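Local structure of monomethylamine methyltransferase MtmB1 (Methanosarcina barkeri, 1NTH) at residues Gln24-Ile32 and Gln232-Leu240. The protein catalyses transfer of the methyl group from monomethylamine to the corrinoid cofactor of its partner protein MtmC, a step in methanogenesis from methylamine. Residues are numbered along the deposited sequence; the frame is centred on the assembly and turned at random.
Sequences QDDWDLMKI and QLNELKIDL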
loop_
_atom_site.group_PDB
_atom_site.type_symbol
_atom_site.label_atom_id
_atom_site.label_comp_id
_atom_site.label_asym_id
_atom_site.label_seq_id
_atom_site.Cartn_x
_atom_site.Cartn_y
_atom_site.Cartn_z
ATOM N N GLN A 24 -22.091 -5.570 -43.285
ATOM C CA GLN A 24 -22.665 -6.185 -42.099
ATOM C C GLN A 24 -23.840 -7.086 -42.467
ATOM O O GLN A 24 -24.113 -8.069 -41.781
ATOM C CB GLN A 24 -23.092 -5.122 -41.079
ATOM C CG GLN A 24 -23.367 -5.709 -39.696
ATOM C CD GLN A 24 -23.322 -4.678 -38.578
ATOM O OE1 GLN A 24 -23.518 -5.011 -37.409
ATOM N NE2 GLN A 24 -23.062 -3.424 -38.932
ATOM N N ASP A 25 -24.532 -6.758 -43.554
ATOM C CA ASP A 25 -25.651 -7.586 -43.993
ATOM C C ASP A 25 -25.132 -8.910 -44.537
ATOM O O ASP A 25 -25.762 -9.954 -44.348
ATOM C CB ASP A 25 -26.473 -6.867 -45.068
ATOM C CG ASP A 25 -27.547 -5.971 -44.480
ATOM O OD1 ASP A 25 -27.606 -5.846 -43.239
ATOM O OD2 ASP A 25 -28.336 -5.391 -45.259
ATOM N N ASP A 26 -23.987 -8.874 -45.218
ATOM C CA ASP A 26 -23.408 -10.105 -45.752
ATOM C C ASP A 26 -23.061 -11.021 -44.588
ATOM O O ASP A 26 -23.137 -12.242 -44.699
ATOM C CB ASP A 26 -22.130 -9.832 -46.552
ATOM C CG ASP A 26 -22.401 -9.185 -47.901
ATOM O OD1 ASP A 26 -23.428 -9.508 -48.535
ATOM O OD2 ASP A 26 -21.562 -8.364 -48.332
ATOM N N TRP A 27 -22.676 -10.417 -43.469
ATOM C CA TRP A 27 -22.311 -11.186 -42.290
ATOM C C TRP A 27 -23.537 -11.722 -41.560
ATOM O O TRP A 27 -23.648 -12.927 -41.328
ATOM C CB TRP A 27 -21.474 -10.318 -41.340
ATOM C CG TRP A 27 -20.895 -11.070 -40.169
ATOM C CD1 TRP A 27 -21.348 -11.064 -38.878
ATOM C CD2 TRP A 27 -19.743 -11.922 -40.187
ATOM N NE1 TRP A 27 -20.542 -11.857 -38.090
ATOM C CE2 TRP A 27 -19.551 -12.393 -38.868
ATOM C CE3 TRP A 27 -18.852 -12.330 -41.189
ATOM C CZ2 TRP A 27 -18.501 -13.255 -38.526
ATOM C CZ3 TRP A 27 -17.807 -13.188 -40.850
ATOM C CH2 TRP A 27 -17.643 -13.639 -39.525
ATOM N N ASP A 28 -24.462 -10.827 -41.221
ATOM C CA ASP A 28 -25.668 -11.192 -40.481
ATOM C C ASP A 28 -26.703 -12.017 -41.226
ATOM O O ASP A 28 -27.329 -12.900 -40.646
ATOM C CB ASP A 28 -26.393 -9.947 -39.971
ATOM C CG ASP A 28 -25.509 -9.043 -39.148
ATOM O OD1 ASP A 28 -24.577 -9.555 -38.491
ATOM O OD2 ASP A 28 -25.766 -7.821 -39.150
ATOM N N LEU A 29 -26.895 -11.708 -42.502
ATOM C CA LEU A 29 -27.911 -12.381 -43.300
ATOM C C LEU A 29 -27.416 -13.503 -44.201
ATOM O O LEU A 29 -28.215 -14.130 -44.903
ATOM C CB LEU A 29 -28.650 -11.339 -44.143
ATOM C CG LEU A 29 -29.119 -10.091 -43.385
ATOM C CD1 LEU A 29 -29.819 -9.143 -44.351
ATOM C CD2 LEU A 29 -30.049 -10.488 -42.247
ATOM N N MET A 30 -26.114 -13.770 -44.182
ATOM C CA MET A 30 -25.563 -14.819 -45.024
ATOM C C MET A 30 -24.481 -15.684 -44.378
ATOM O O MET A 30 -24.711 -16.854 -44.095
ATOM C CB MET A 30 -25.029 -14.209 -46.326
ATOM C CG MET A 30 -24.369 -15.208 -47.264
ATOM S SD MET A 30 -23.897 -14.471 -48.847
ATOM C CE MET A 30 -22.408 -13.576 -48.368
ATOM N N LYS A 31 -23.306 -15.112 -44.135
ATOM C CA LYS A 31 -22.209 -15.885 -43.567
ATOM C C LYS A 31 -22.528 -16.621 -42.266
ATOM O O LYS A 31 -22.306 -17.829 -42.164
ATOM C CB LYS A 31 -20.978 -14.992 -43.389
ATOM C CG LYS A 31 -20.393 -14.521 -44.720
ATOM C CD LYS A 31 -19.152 -13.672 -44.530
ATOM C CE LYS A 31 -18.614 -13.175 -45.864
ATOM N NZ LYS A 31 -18.214 -14.298 -46.752
ATOM N N ILE A 32 -23.057 -15.907 -41.280
ATOM C CA ILE A 32 -23.388 -16.530 -40.002
ATOM C C ILE A 32 -24.511 -17.563 -40.099
ATOM O O ILE A 32 -24.327 -18.718 -39.722
ATOM C CB ILE A 32 -23.754 -15.462 -38.944
ATOM C CG1 ILE A 32 -22.509 -14.639 -38.594
ATOM C CG2 ILE A 32 -24.326 -16.121 -37.694
ATOM C CD1 ILE A 32 -21.380 -15.458 -38.002
ATOM N N GLN A 232 -19.129 -8.562 -26.294
ATOM C CA GLN A 232 -19.055 -8.983 -27.690
ATOM C C GLN A 232 -20.391 -8.579 -28.299
ATOM O O GLN A 232 -21.379 -8.412 -27.584
ATOM C CB GLN A 232 -18.906 -10.498 -27.809
ATOM C CG GLN A 232 -17.575 -11.061 -27.343
ATOM C CD GLN A 232 -17.416 -12.521 -27.728
ATOM O OE1 GLN A 232 -17.522 -12.873 -28.904
ATOM N NE2 GLN A 232 -17.162 -13.377 -26.742
ATOM N N LEU A 233 -20.429 -8.428 -29.618
ATOM C CA LEU A 233 -21.671 -8.055 -30.286
ATOM C C LEU A 233 -22.348 -9.294 -30.882
ATOM O O LEU A 233 -21.853 -10.410 -30.727
ATOM C CB LEU A 233 -21.381 -7.014 -31.369
ATOM C CG LEU A 233 -20.667 -5.751 -30.865
ATOM C CD1 LEU A 233 -20.503 -4.762 -32.009
ATOM C CD2 LEU A 233 -21.465 -5.121 -29.730
ATOM N N ASN A 234 -23.477 -9.099 -31.557
ATOM C CA ASN A 234 -24.223 -10.216 -32.151
ATOM C C ASN A 234 -24.151 -10.235 -33.677
ATOM O O ASN A 234 -24.538 -9.255 -34.305
ATOM C CB ASN A 234 -25.693 -10.133 -31.742
ATOM C CG ASN A 234 -25.885 -10.225 -30.246
ATOM O OD1 ASN A 234 -25.507 -9.319 -29.499
ATOM N ND2 ASN A 234 -26.467 -11.326 -29.796
ATOM N N GLU A 235 -23.648 -11.315 -34.285
ATOM C CA GLU A 235 -23.116 -12.509 -33.614
ATOM C C GLU A 235 -21.695 -12.657 -34.164
ATOM O O GLU A 235 -21.463 -12.364 -35.342
ATOM C CB GLU A 235 -23.925 -13.759 -33.988
ATOM C CG GLU A 235 -25.421 -13.700 -33.695
ATOM C CD GLU A 235 -25.741 -13.643 -32.212
ATOM O OE1 GLU A 235 -24.832 -13.898 -31.389
ATOM O OE2 GLU A 235 -26.907 -13.354 -31.869
ATOM N N LEU A 236 -20.759 -13.132 -33.339
ATOM C CA LEU A 236 -19.350 -13.276 -33.745
ATOM C C LEU A 236 -18.948 -11.947 -34.362
ATOM O O LEU A 236 -18.510 -11.867 -35.515
ATOM C CB LEU A 236 -19.170 -14.415 -34.759
ATOM C CG LEU A 236 -19.042 -15.820 -34.161
ATOM C CD1 LEU A 236 -20.350 -16.231 -33.512
ATOM C CD2 LEU A 236 -18.654 -16.809 -35.253
ATOM N N LYS A 237 -19.083 -10.903 -33.556
ATOM C CA LYS A 237 -18.833 -9.547 -34.001
ATOM C C LYS A 237 -18.286 -8.698 -32.855
ATOM O O LYS A 237 -18.559 -8.973 -31.687
ATOM C CB LYS A 237 -20.166 -8.981 -34.493
ATOM C CG LYS A 237 -20.151 -7.567 -35.020
ATOM C CD LYS A 237 -21.579 -7.122 -35.343
ATOM C CE LYS A 237 -22.237 -8.040 -36.369
ATOM N NZ LYS A 237 -23.680 -7.708 -36.572
ATOM N N ILE A 238 -17.522 -7.665 -33.193
ATOM C CA ILE A 238 -16.944 -6.791 -32.177
ATOM C C ILE A 238 -16.628 -5.413 -32.757
ATOM O O ILE A 238 -16.492 -5.252 -33.972
ATOM C CB ILE A 238 -15.640 -7.413 -31.603
ATOM C CG1 ILE A 238 -15.282 -6.757 -30.266
ATOM C CG2 ILE A 238 -14.494 -7.229 -32.578
ATOM C CD1 ILE A 238 -16.268 -7.064 -29.163
ATOM N N ASP A 239 -16.518 -4.422 -31.879
ATOM C CA ASP A 239 -16.187 -3.058 -32.281
ATOM C C ASP A 239 -14.794 -2.742 -31.738
ATOM O O ASP A 239 -14.334 -3.390 -30.797
ATOM C CB ASP A 239 -17.213 -2.079 -31.711
ATOM C CG ASP A 239 -17.395 -2.232 -30.212
ATOM O OD1 ASP A 239 -17.754 -3.338 -29.757
ATOM O OD2 ASP A 239 -17.178 -1.242 -29.488
ATOM N N LEU A 240 -14.121 -1.757 -32.324
ATOM C CA LEU A 240 -12.775 -1.409 -31.876
ATOM C C LEU A 240 -12.701 -0.848 -30.457
ATOM O O LEU A 240 -11.673 -0.982 -29.793
ATOM C CB LEU A 240 -12.116 -0.441 -32.865
ATOM C CG LEU A 240 -11.753 -1.088 -34.207
ATOM C CD1 LEU A 240 -11.020 -0.084 -35.084
ATOM C CD2 LEU A 240 -10.880 -2.313 -33.971
HETATM O O HOH W 1 -24.159 -11.758 -37.095
#
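Lys237 offers its ammonium group to Asp28 and Gln24 of helix 24-42. Lys237 NZ forms a salt bridge with Asp28 OD1 at 2.8 Å, on the syn lone pair, and donates to Gln24 OE1, also at 2.8 Å, in the carbonyl plane. A third bond, from Lys237 NZ to Asn234 O (2.9 Å), ties the ammonium back to its own loop; the bend at chi3 (-59°) in an otherwise extended chain turns NZ toward these three oxygens. With Lys237 cut back to an alanine, the buried Asp28 carboxylate would probably lose its countercharge and Gln24 OE1 this donor. Water 1 makes a second link, donating to Asp28 OD1 and accepting from Glu235 N, the nitrogen of a cis peptide bond.

In this TIM-barrel protein, the loop leads from barrel strand 227-231 to short strand 237-238, which pairs with strand 75-77 in a small mixed sheet beside the barrel; the helix packs against that excursion.

Trp27 adds a hydrogen bond of its own: Trp27 NE1 reaches Glu235 O at 2.9 Å, nearly straight (163°) and in the indole plane.

Leu236 CB sits at the indole edge, 4.0 Å from Trp27 CZ2, while Ile32 CD1 approaches Leu236 CB at 4.1 Å. Met69 of helix 56-73 touches both Ile32 and Leu236.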